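Local coordinates for lipase C (Serratia marcescens, PDB 5NEN), which acts as the membrane fusion protein of a type I secretion system, probably linking the inner-membrane transporter to the outer-membrane channel during lipase export, at residues Gln159-Gln164 / Arg218-Gln223; Glu145-Tyr149 / Arg232-Phe237; Leu99-Arg103 / Tyr240-Val244; Ala94-Arg98 / Gln131-Phe135. All coordinates share one frame; numbering follows the deposited sequence.

Contact 1 of 4, residues Gln159-Gln164 / Arg218-Gln223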
loop_
_atom_site.group_PDB
_atom_site.type_symbol
_atom_site.label_atom_id
_atom_site.label_comp_id
_atom_site.label_asym_id
_atom_site.label_seq_id
_atom_site.Cartn_x
_atom_site.Cartn_y
_atom_site.Cartn_z
ATOM N N GLN A 159 2.923 7.150 30.483
ATOM C CA GLN A 159 2.700 6.179 31.551
ATOM C C GLN A 159 3.931 6.051 32.453
ATOM O O GLN A 159 3.832 6.096 33.690
ATOM C CB GLN A 159 2.327 4.821 30.959
ATOM C CG GLN A 159 1.322 4.057 31.785
ATOM C CD GLN A 159 0.464 3.154 30.931
ATOM O OE1 GLN A 159 0.610 3.126 29.708
ATOM N NE2 GLN A 159 -0.459 2.429 31.566
ATOM N N LEU A 160 5.094 5.912 31.828
ATOM C CA LEU A 160 6.336 5.790 32.572
ATOM C C LEU A 160 6.547 6.986 33.489
ATOM O O LEU A 160 7.137 6.833 34.557
ATOM C CB LEU A 160 7.537 5.616 31.637
ATOM C CG LEU A 160 7.937 4.176 31.304
ATOM C CD1 LEU A 160 6.721 3.355 31.062
ATOM C CD2 LEU A 160 8.909 4.070 30.113
ATOM N N LYS A 161 6.110 8.176 33.068
ATOM C CA LYS A 161 6.345 9.350 33.894
ATOM C C LYS A 161 5.662 9.132 35.251
ATOM O O LYS A 161 6.295 9.228 36.309
ATOM C CB LYS A 161 5.827 10.625 33.215
ATOM N N GLY A 162 4.387 8.761 35.202
ATOM C CA GLY A 162 3.635 8.516 36.412
ATOM C C GLY A 162 4.278 7.405 37.219
ATOM O O GLY A 162 4.467 7.538 38.418
ATOM N N LEU A 163 4.659 6.322 36.560
ATOM C CA LEU A 163 5.251 5.213 37.284
ATOM C C LEU A 163 6.556 5.611 38.002
ATOM O O LEU A 163 6.784 5.219 39.148
ATOM C CB LEU A 163 5.494 4.052 36.322
ATOM C CG LEU A 163 4.199 3.390 35.844
ATOM C CD1 LEU A 163 4.440 1.974 35.321
ATOM C CD2 LEU A 163 3.199 3.351 36.981
ATOM N N GLN A 164 7.392 6.401 37.335
ATOM C CA GLN A 164 8.628 6.899 37.923
ATOM C C GLN A 164 8.341 7.800 39.125
ATOM O O GLN A 164 9.021 7.729 40.151
ATOM C CB GLN A 164 9.449 7.639 36.866
ATOM C CG GLN A 164 9.995 6.743 35.753
ATOM C CD GLN A 164 11.085 5.790 36.252
ATOM O OE1 GLN A 164 11.526 5.885 37.400
ATOM N NE2 GLN A 164 11.501 4.849 35.402
ATOM N N ARG A 218 6.339 -3.331 36.085
ATOM C CA ARG A 218 5.558 -2.662 35.054
ATOM C C ARG A 218 6.447 -1.769 34.193
ATOM O O ARG A 218 6.327 -1.765 32.959
ATOM C CB ARG A 218 4.419 -1.847 35.664
ATOM C CG ARG A 218 3.236 -2.691 36.056
ATOM C CD ARG A 218 1.994 -1.843 36.211
ATOM N NE ARG A 218 1.739 -1.430 37.585
ATOM C CZ ARG A 218 0.865 -2.029 38.385
ATOM N NH1 ARG A 218 0.169 -3.075 37.949
ATOM N NH2 ARG A 218 0.688 -1.586 39.623
ATOM N N ILE A 219 7.355 -1.043 34.840
ATOM C CA ILE A 219 8.239 -0.137 34.126
ATOM C C ILE A 219 9.053 -0.902 33.093
ATOM O O ILE A 219 9.097 -0.523 31.935
ATOM C CB ILE A 219 9.204 0.629 35.090
ATOM C CG1 ILE A 219 8.557 1.873 35.649
ATOM C CG2 ILE A 219 10.454 1.108 34.392
ATOM C CD1 ILE A 219 9.372 2.482 36.745
ATOM N N GLY A 220 9.662 -2.001 33.504
ATOM C CA GLY A 220 10.503 -2.756 32.609
ATOM C C GLY A 220 9.703 -3.255 31.435
ATOM O O GLY A 220 10.139 -3.153 30.278
ATOM N N GLN A 221 8.515 -3.770 31.730
ATOM C CA GLN A 221 7.706 -4.369 30.688
ATOM C C GLN A 221 7.390 -3.308 29.642
ATOM O O GLN A 221 7.464 -3.549 28.432
ATOM C CB GLN A 221 6.448 -4.983 31.283
ATOM C CG GLN A 221 6.744 -6.153 32.233
ATOM C CD GLN A 221 7.628 -7.267 31.653
ATOM O OE1 GLN A 221 7.950 -7.290 30.461
ATOM N NE2 GLN A 221 8.038 -8.195 32.521
ATOM N N LEU A 222 7.051 -2.122 30.131
ATOM C CA LEU A 222 6.752 -0.989 29.267
ATOM C C LEU A 222 7.965 -0.527 28.457
ATOM O O LEU A 222 7.836 -0.217 27.278
ATOM C CB LEU A 222 6.196 0.162 30.100
ATOM C CG LEU A 222 4.752 -0.079 30.540
ATOM C CD1 LEU A 222 4.203 1.044 31.381
ATOM C CD2 LEU A 222 3.926 -0.198 29.271
ATOM N N GLN A 223 9.132 -0.479 29.085
ATOM C CA GLN A 223 10.360 -0.070 28.413
ATOM C C GLN A 223 10.577 -1.008 27.224
ATOM O O GLN A 223 11.043 -0.610 26.130
ATOM C CB GLN A 223 11.540 -0.127 29.387
ATOM C CG GLN A 223 11.692 1.084 30.322
ATOM C CD GLN A 223 12.353 0.740 31.677
ATOM O OE1 GLN A 223 12.344 -0.413 32.115
ATOM N NE2 GLN A 223 12.945 1.746 32.327
#

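Contact 2 of 4, residues Glu145-Tyr149 / Arg232-Phe237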
loop_
_atom_site.group_PDB
_atom_site.type_symbol
_atom_site.label_atom_id
_atom_site.label_comp_id
_atom_site.label_asym_id
_atom_site.label_seq_id
_atom_site.Cartn_x
_atom_site.Cartn_y
_atom_site.Cartn_z
ATOM N N GLU A 145 0.104 6.205 9.695
ATOM C CA GLU A 145 0.537 5.077 10.496
ATOM C C GLU A 145 1.674 5.460 11.439
ATOM O O GLU A 145 1.583 5.232 12.657
ATOM C CB GLU A 145 0.986 3.919 9.621
ATOM C CG GLU A 145 0.878 2.617 10.344
ATOM C CD GLU A 145 1.466 1.486 9.563
ATOM O OE1 GLU A 145 1.488 1.572 8.309
ATOM O OE2 GLU A 145 1.892 0.507 10.216
ATOM N N ILE A 146 2.731 6.049 10.870
ATOM C CA ILE A 146 3.934 6.371 11.630
ATOM C C ILE A 146 3.575 7.351 12.758
ATOM O O ILE A 146 4.072 7.212 13.886
ATOM C CB ILE A 146 5.027 6.974 10.722
ATOM C CG1 ILE A 146 5.334 6.048 9.535
ATOM C CG2 ILE A 146 6.306 7.222 11.503
ATOM C CD1 ILE A 146 6.188 4.831 9.862
ATOM N N ASP A 147 2.676 8.293 12.464
ATOM C CA ASP A 147 2.101 9.188 13.465
ATOM C C ASP A 147 1.442 8.394 14.584
ATOM O O ASP A 147 1.527 8.750 15.753
ATOM C CB ASP A 147 1.040 10.095 12.857
ATOM C CG ASP A 147 1.619 11.204 12.021
ATOM O OD1 ASP A 147 2.858 11.393 12.056
ATOM O OD2 ASP A 147 0.810 11.908 11.362
ATOM N N GLY A 148 0.741 7.331 14.209
ATOM C CA GLY A 148 0.089 6.502 15.195
ATOM C C GLY A 148 1.093 5.881 16.137
ATOM O O GLY A 148 0.915 5.856 17.351
ATOM N N TYR A 149 2.162 5.355 15.574
ATOM C CA TYR A 149 3.187 4.775 16.415
ATOM C C TYR A 149 3.864 5.836 17.296
ATOM O O TYR A 149 4.159 5.577 18.462
ATOM C CB TYR A 149 4.191 3.996 15.576
ATOM C CG TYR A 149 3.777 2.552 15.300
ATOM C CD1 TYR A 149 4.064 1.548 16.230
ATOM C CD2 TYR A 149 3.106 2.182 14.123
ATOM C CE1 TYR A 149 3.690 0.218 16.009
ATOM C CE2 TYR A 149 2.734 0.844 13.883
ATOM C CZ TYR A 149 3.028 -0.135 14.838
ATOM O OH TYR A 149 2.674 -1.464 14.652
ATOM N N ARG A 232 8.808 -2.254 15.465
ATOM C CA ARG A 232 7.676 -2.486 14.559
ATOM C C ARG A 232 7.612 -1.396 13.493
ATOM O O ARG A 232 7.375 -1.672 12.299
ATOM C CB ARG A 232 6.357 -2.549 15.322
ATOM C CG ARG A 232 6.180 -3.831 16.105
ATOM C CD ARG A 232 4.742 -3.999 16.582
ATOM N NE ARG A 232 4.408 -3.080 17.667
ATOM C CZ ARG A 232 4.514 -3.383 18.956
ATOM N NH1 ARG A 232 4.944 -4.586 19.314
ATOM N NH2 ARG A 232 4.186 -2.489 19.884
ATOM N N ILE A 233 7.847 -0.157 13.924
ATOM C CA ILE A 233 7.940 0.943 12.980
ATOM C C ILE A 233 9.045 0.654 11.987
ATOM O O ILE A 233 8.830 0.654 10.779
ATOM C CB ILE A 233 8.322 2.261 13.644
ATOM C CG1 ILE A 233 7.148 2.919 14.325
ATOM C CG2 ILE A 233 8.939 3.230 12.614
ATOM C CD1 ILE A 233 7.512 4.331 14.823
ATOM N N ASP A 234 10.227 0.361 12.523
ATOM C CA ASP A 234 11.395 0.220 11.682
ATOM C C ASP A 234 11.204 -0.883 10.662
ATOM O O ASP A 234 11.399 -0.687 9.467
ATOM C CB ASP A 234 12.613 -0.087 12.542
ATOM C CG ASP A 234 12.990 1.068 13.440
ATOM O OD1 ASP A 234 12.631 2.227 13.108
ATOM O OD2 ASP A 234 13.647 0.808 14.477
ATOM N N GLN A 235 10.738 -2.020 11.145
ATOM C CA GLN A 235 10.503 -3.173 10.309
ATOM C C GLN A 235 9.498 -2.887 9.222
ATOM O O GLN A 235 9.671 -3.341 8.096
ATOM C CB GLN A 235 10.036 -4.352 11.149
ATOM C CG GLN A 235 11.188 -5.216 11.656
ATOM C CD GLN A 235 12.033 -5.806 10.549
ATOM O OE1 GLN A 235 11.622 -5.853 9.387
ATOM N NE2 GLN A 235 13.229 -6.261 10.906
ATOM N N ARG A 236 8.452 -2.124 9.521
ATOM C CA ARG A 236 7.451 -1.993 8.485
ATOM C C ARG A 236 7.902 -0.918 7.495
ATOM O O ARG A 236 7.586 -0.975 6.313
ATOM C CB ARG A 236 6.080 -1.643 9.053
ATOM C CG ARG A 236 5.169 -1.155 7.950
ATOM C CD ARG A 236 3.782 -0.764 8.345
ATOM N NE ARG A 236 2.947 -0.758 7.147
ATOM C CZ ARG A 236 2.980 0.187 6.215
ATOM N NH1 ARG A 236 3.808 1.206 6.341
ATOM N NH2 ARG A 236 2.195 0.109 5.150
ATOM N N PHE A 237 8.714 0.019 7.953
ATOM C CA PHE A 237 9.371 0.930 7.022
ATOM C C PHE A 237 10.259 0.169 6.042
ATOM O O PHE A 237 10.235 0.410 4.829
ATOM C CB PHE A 237 10.202 1.961 7.762
ATOM C CG PHE A 237 10.297 3.253 7.041
ATOM C CD1 PHE A 237 11.137 3.385 5.948
ATOM C CD2 PHE A 237 9.520 4.325 7.425
ATOM C CE1 PHE A 237 11.219 4.570 5.261
ATOM C CE2 PHE A 237 9.594 5.515 6.747
ATOM C CZ PHE A 237 10.447 5.640 5.659
#

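Contact 3 of 4, residues Leu99-Arg103 / Tyr240-Val244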
loop_
_atom_site.group_PDB
_atom_site.type_symbol
_atom_site.label_atom_id
_atom_site.label_comp_id
_atom_site.label_asym_id
_atom_site.label_seq_id
_atom_site.Cartn_x
_atom_site.Cartn_y
_atom_site.Cartn_z
ATOM N N LEU A 99 6.525 5.216 -8.401
ATOM C CA LEU A 99 7.404 4.407 -7.580
ATOM C C LEU A 99 8.716 5.133 -7.277
ATOM O O LEU A 99 9.150 5.110 -6.150
ATOM C CB LEU A 99 7.678 3.062 -8.245
ATOM C CG LEU A 99 6.395 2.241 -8.155
ATOM C CD1 LEU A 99 6.563 0.849 -8.704
ATOM C CD2 LEU A 99 5.944 2.183 -6.723
ATOM N N LEU A 100 9.319 5.804 -8.255
ATOM C CA LEU A 100 10.556 6.535 -8.006
ATOM C C LEU A 100 10.368 7.547 -6.910
ATOM O O LEU A 100 11.184 7.632 -5.983
ATOM C CB LEU A 100 10.994 7.282 -9.235
ATOM C CG LEU A 100 11.568 6.436 -10.341
ATOM C CD1 LEU A 100 11.977 7.361 -11.484
ATOM C CD2 LEU A 100 12.727 5.602 -9.787
ATOM N N ALA A 101 9.280 8.311 -7.000
ATOM C CA ALA A 101 9.039 9.259 -5.923
ATOM C C ALA A 101 8.865 8.510 -4.600
ATOM O O ALA A 101 9.434 8.909 -3.599
ATOM C CB ALA A 101 7.825 10.128 -6.205
ATOM N N GLU A 102 8.159 7.387 -4.582
ATOM C CA GLU A 102 7.917 6.778 -3.279
ATOM C C GLU A 102 9.210 6.188 -2.728
ATOM O O GLU A 102 9.409 6.114 -1.528
ATOM C CB GLU A 102 6.834 5.686 -3.328
ATOM C CG GLU A 102 5.515 6.029 -3.947
ATOM C CD GLU A 102 4.429 5.049 -3.469
ATOM O OE1 GLU A 102 4.618 4.446 -2.390
ATOM O OE2 GLU A 102 3.404 4.839 -4.160
ATOM N N ARG A 103 10.075 5.751 -3.618
ATOM C CA ARG A 103 11.355 5.205 -3.230
ATOM C C ARG A 103 12.244 6.264 -2.583
ATOM O O ARG A 103 12.900 6.008 -1.565
ATOM C CB ARG A 103 12.079 4.614 -4.429
ATOM C CG ARG A 103 13.431 4.183 -4.016
ATOM C CD ARG A 103 14.161 3.441 -5.075
ATOM N NE ARG A 103 14.707 4.390 -6.021
ATOM C CZ ARG A 103 15.426 4.033 -7.072
ATOM N NH1 ARG A 103 15.713 2.742 -7.253
ATOM N NH2 ARG A 103 15.866 4.965 -7.915
ATOM N N TYR A 240 8.043 -1.386 3.565
ATOM C CA TYR A 240 7.573 -0.453 2.551
ATOM C C TYR A 240 8.668 -0.222 1.501
ATOM O O TYR A 240 8.394 -0.246 0.296
ATOM C CB TYR A 240 7.142 0.857 3.216
ATOM C CG TYR A 240 6.952 2.072 2.308
ATOM C CD1 TYR A 240 5.803 2.254 1.536
ATOM C CD2 TYR A 240 7.941 3.042 2.233
ATOM C CE1 TYR A 240 5.650 3.392 0.719
ATOM C CE2 TYR A 240 7.798 4.160 1.430
ATOM C CZ TYR A 240 6.660 4.337 0.673
ATOM O OH TYR A 240 6.575 5.475 -0.119
ATOM N N GLN A 241 9.904 -0.009 1.943
ATOM C CA GLN A 241 10.985 0.164 0.977
ATOM C C GLN A 241 11.136 -1.116 0.162
ATOM O O GLN A 241 11.383 -1.048 -1.027
ATOM C CB GLN A 241 12.318 0.537 1.627
ATOM C CG GLN A 241 12.481 1.999 2.120
ATOM C CD GLN A 241 13.001 2.997 1.039
ATOM O OE1 GLN A 241 12.673 2.915 -0.152
ATOM N NE2 GLN A 241 13.872 3.901 1.468
ATOM N N ARG A 242 11.023 -2.279 0.798
ATOM C CA ARG A 242 11.246 -3.533 0.078
ATOM C C ARG A 242 10.193 -3.666 -0.999
ATOM O O ARG A 242 10.486 -4.035 -2.134
ATOM C CB ARG A 242 11.201 -4.749 1.015
ATOM N N GLU A 243 8.963 -3.348 -0.628
ATOM C CA GLU A 243 7.847 -3.484 -1.537
ATOM C C GLU A 243 8.094 -2.538 -2.716
ATOM O O GLU A 243 8.159 -2.966 -3.862
ATOM C CB GLU A 243 6.527 -3.190 -0.802
ATOM C CG GLU A 243 5.269 -3.123 -1.660
ATOM C CD GLU A 243 4.112 -2.371 -0.983
ATOM O OE1 GLU A 243 4.289 -1.869 0.154
ATOM O OE2 GLU A 243 3.009 -2.307 -1.581
ATOM N N VAL A 244 8.328 -1.267 -2.420
ATOM C CA VAL A 244 8.563 -0.285 -3.467
ATOM C C VAL A 244 9.760 -0.627 -4.376
ATOM O O VAL A 244 9.660 -0.569 -5.588
ATOM C CB VAL A 244 8.749 1.092 -2.840
ATOM C CG1 VAL A 244 9.684 1.978 -3.666
ATOM C CG2 VAL A 244 7.379 1.741 -2.628
#

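Contact 4 of 4, residues Ala94-Arg98 / Gln131-Phe135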
loop_
_atom_site.group_PDB
_atom_site.type_symbol
_atom_site.label_atom_id
_atom_site.label_comp_id
_atom_site.label_asym_id
_atom_site.label_seq_id
_atom_site.Cartn_x
_atom_site.Cartn_y
_atom_site.Cartn_z
ATOM N N ALA A 94 3.715 6.176 -16.070
ATOM C CA ALA A 94 3.058 6.833 -14.957
ATOM C C ALA A 94 3.458 6.130 -13.670
ATOM O O ALA A 94 4.023 6.740 -12.735
ATOM C CB ALA A 94 1.545 6.802 -15.134
ATOM N N THR A 95 3.251 4.820 -13.663
ATOM C CA THR A 95 3.545 4.046 -12.470
ATOM C C THR A 95 4.961 4.189 -11.950
ATOM O O THR A 95 5.201 4.307 -10.754
ATOM C CB THR A 95 3.264 2.607 -12.756
ATOM O OG1 THR A 95 1.840 2.469 -12.821
ATOM C CG2 THR A 95 3.831 1.687 -11.654
ATOM N N GLU A 96 5.886 4.231 -12.883
ATOM C CA GLU A 96 7.294 4.325 -12.602
ATOM C C GLU A 96 7.620 5.687 -11.988
ATOM O O GLU A 96 8.472 5.792 -11.103
ATOM C CB GLU A 96 8.065 4.105 -13.890
ATOM C CG GLU A 96 9.489 3.826 -13.689
ATOM C CD GLU A 96 10.195 3.605 -14.996
ATOM O OE1 GLU A 96 10.291 4.558 -15.804
ATOM O OE2 GLU A 96 10.600 2.453 -15.242
ATOM N N GLY A 97 6.950 6.730 -12.468
ATOM C CA GLY A 97 7.141 8.047 -11.883
ATOM C C GLY A 97 6.724 7.965 -10.426
ATOM O O GLY A 97 7.416 8.490 -9.509
ATOM N N ARG A 98 5.610 7.265 -10.190
ATOM C CA ARG A 98 5.124 7.157 -8.809
ATOM C C ARG A 98 6.102 6.387 -7.943
ATOM O O ARG A 98 6.488 6.856 -6.876
ATOM C CB ARG A 98 3.741 6.509 -8.728
ATOM C CG ARG A 98 3.385 6.032 -7.336
ATOM C CD ARG A 98 1.931 5.545 -7.272
ATOM N NE ARG A 98 1.750 4.191 -7.808
ATOM C CZ ARG A 98 2.070 3.076 -7.161
ATOM N NH1 ARG A 98 2.630 3.121 -5.953
ATOM N NH2 ARG A 98 1.859 1.907 -7.736
ATOM N N GLN A 131 -2.476 7.853 -10.906
ATOM C CA GLN A 131 -1.194 7.612 -10.268
ATOM C C GLN A 131 -0.947 8.682 -9.217
ATOM O O GLN A 131 -0.473 8.391 -8.124
ATOM C CB GLN A 131 -0.080 7.613 -11.298
ATOM C CG GLN A 131 0.094 6.266 -11.973
ATOM C CD GLN A 131 0.105 5.096 -11.018
ATOM O OE1 GLN A 131 0.869 5.066 -10.048
ATOM N NE2 GLN A 131 -0.714 4.098 -11.309
ATOM N N THR A 132 -1.268 9.927 -9.541
ATOM C CA THR A 132 -1.120 10.997 -8.561
ATOM C C THR A 132 -2.009 10.742 -7.345
ATOM O O THR A 132 -1.607 10.975 -6.197
ATOM C CB THR A 132 -1.465 12.350 -9.140
ATOM O OG1 THR A 132 -0.655 12.591 -10.300
ATOM C CG2 THR A 132 -1.171 13.397 -8.121
ATOM N N GLN A 133 -3.218 10.252 -7.614
ATOM C CA GLN A 133 -4.158 9.904 -6.564
ATOM C C GLN A 133 -3.503 8.840 -5.684
ATOM O O GLN A 133 -3.168 9.081 -4.525
ATOM C CB GLN A 133 -5.465 9.387 -7.183
ATOM C CG GLN A 133 -6.790 9.825 -6.538
ATOM C CD GLN A 133 -8.004 9.736 -7.497
ATOM O OE1 GLN A 133 -7.985 9.016 -8.494
ATOM N NE2 GLN A 133 -9.070 10.453 -7.162
ATOM N N LEU A 134 -3.206 7.704 -6.291
ATOM C CA LEU A 134 -2.660 6.547 -5.593
ATOM C C LEU A 134 -1.419 6.944 -4.792
ATOM O O LEU A 134 -1.198 6.428 -3.688
ATOM C CB LEU A 134 -2.348 5.428 -6.598
ATOM C CG LEU A 134 -1.750 4.104 -6.102
ATOM C CD1 LEU A 134 -2.344 3.557 -4.786
ATOM C CD2 LEU A 134 -1.905 3.075 -7.178
ATOM N N PHE A 135 -0.639 7.888 -5.317
ATOM C CA PHE A 135 0.514 8.382 -4.570
ATOM C C PHE A 135 0.058 9.124 -3.312
ATOM O O PHE A 135 0.429 8.751 -2.204
ATOM C CB PHE A 135 1.374 9.274 -5.441
ATOM C CG PHE A 135 2.530 9.898 -4.714
ATOM C CD1 PHE A 135 3.658 9.149 -4.408
ATOM C CD2 PHE A 135 2.514 11.232 -4.374
ATOM C CE1 PHE A 135 4.744 9.723 -3.758
ATOM C CE2 PHE A 135 3.596 11.815 -3.730
ATOM C CZ PHE A 135 4.703 11.060 -3.421
#

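Contact 1 of 4, residues Gln159-Gln164 / Arg218-Gln223
Leu163 meets three residues of the opposing helix, and its chain maps the middle of this contact. Its CB rests against Ile219 CG1 at 3.8 Å. With CG anti to the carbonyl carbon (chi1 -70°), the branch leans out so that CD1 comes over Arg218 CB, also 3.8 Å away, and lies 4.1 Å from Leu222 CD1, the two leucines crossing at about a right angle. Leu163 also packs on Gln88 of the second subunit; a branched apolar residue suits a place buried between Ile219, Leu222 and that neighbour. One turn earlier, Leu160 slides past Leu222 in the opposite direction, its CD1 lying 3.4 Å from Leu222 CB, while its other methyl, CD2, reaches Gln223 CG. Glutamines flank this greasy strip. Gln164 lays its amide across the end of Ile219, NE2 being 3.5 Å from CD1, and its OE1 is hydrogen-bonded to Arg167 of its own helix. The two antiparallel segments, at 158° with axes 10.3 Å apart, therefore adhere mainly through the aliphatic carbons of leucine and isoleucine. Such adhesion depends on fit and water exclusion rather than on directed bonds, and the glutamines, with aliphatic stems and polar amides, let the apolar strip grade into a polar border.

Contact 2 of 4, residues Glu145-Tyr149 / Arg232-Phe237
Glu145 and Arg236 supply the charged part of this contact. Glu145 OE1 lies 3.0 Å from Arg236 NE, yet it sits over one face of the guanidinium, and the carboxylate and guanidinium planes are turned 67° apart. No N-H points at the oxygen, making this a salt bridge of charges alone. Both side chains are extended, each with CG anti to the backbone N (chi1 165° for Arg236), and that length carries the two charges across the gap between the helices. The apolar contacts centre on Ile233. Its CG1 lies against Tyr149 CB at 3.4 Å as the two side chains pass in opposite directions, and its CG2 is 4.2 Å from Ile146 CD1. That same Ile146 methyl reaches the edge of the Phe237 ring at CD2. An aromatic and an arginine form the third group: Arg232 NE approaches the edge of the Tyr149 ring, 3.8 Å from CE1, which is edge contact rather than cation-pi stacking. The isoleucines and the base of Tyr149 fill the middle of the antiparallel pair, while the arginines, long and charged, suit its outer margin. At such a surface the ion pair probably adds a modest, solvent-screened attraction to an association resting mainly on apolar packing.

Contact 3 of 4, residues Leu99-Arg103 / Tyr240-Val244
Tyr240 reaches across to Glu102 with its ring swung out by a CG anti to the backbone N (chi1 165°). Its OH gives a hydrogen bond to Glu102 OE1 at 3.2 Å, although the position of that oxygen is doubtful. The carboxylate lies near the ring plane at its edge, the two flat groups only 21° apart. A glutamate suits this largely buried spot because arginines answer its charge: OE1 forms a salt bridge with Arg138 and OE2 another with Arg98. Gln241, next along, lies at the border of the contact, where its bent polar chain brings the amide up to the last turn of helix 76-103, with no bond made to Arg103 O. Val244 comes one turn after Tyr240 and fills the space between the helices. Its CG1 touches Arg103 CB at 3.6 Å, while CG2 turns to Leu99 CD2, 4.4 Å away, and to the aliphatic part of Glu102. A short, beta-branched residue fits here, where the CA atoms of Arg103 and Val244 approach to 6.2 Å. Antiparallel packing of this kind, at 154°, is that of a helical bundle, and here it lays the end of helix 76-103 along helix 195-270 within the AprE-like long alpha-helical hairpin.

Contact 4 of 4, residues Ala94-Arg98 / Gln131-Phe135
The helices carrying Thr95 and Gln131 run in nearly the same direction, inclined by 27° with axes 9.7 Å apart, and the CA atoms of Arg98 and Phe135 come within 6.4 Å. This is the parallel pair of a three-helix part of the AprE-like hairpin, for Thr95 also packs on Thr251 of the antiparallel helix 195-270. Gln131 occupies the middle. Its CG rests on Ala94 CB at 3.5 Å, a small methyl that lets the glutamine chain lie close to the neighbouring helix, and Phe111 packs on both residues from a loop. The chain then bends at chi2 (-46°), turning the amide along the interface toward Arg98. Thr95 OG1 stands near NE2 without bonding to it; the threonine hydroxyl instead makes a weak hydrogen bond to Thr91 O. Long and flexible, Arg98 suits a buried seam that needs both an aliphatic stem and a polar head. Its CD lies beside Phe135 CB, 4.2 Å away, and Leu134 CD2 sits over one face of the guanidinium, offset toward the rim. NH1 goes to Glu102 in a salt bridge, which probably balances the buried charge. The remaining link is a hydrogen bond in the carbonyl plane of Gln131, though bent at the hydrogen (140°): Arg98 NE to Gln131 OE1, 2.6 Å, with OE1 lying almost within the guanidinium plane.

In the fold
All four contacts lie in the long helical hairpin. Contacts 1 and 2 join helices 122-190 and 195-270, with centres about 21 Å apart; contact 1 is nested inside the loop closed by contact 2, nearer the turn between these helices. Contact 3, its centre about 15 Å from that of contact 2, brings helix 76-103 against helix 195-270, and encloses both. Contact 4 pairs helix 76-103 with helix 122-190. Contacts 3 and 4 alternate along the chain, have centres about 11 Å apart and touch where Phe135 packs on Ala101 and Glu102. The rod thus passes from three helices to two, and contacts 1, 2 and 4 also meet the second subunit, consistent with an elongated periplasmic adaptor.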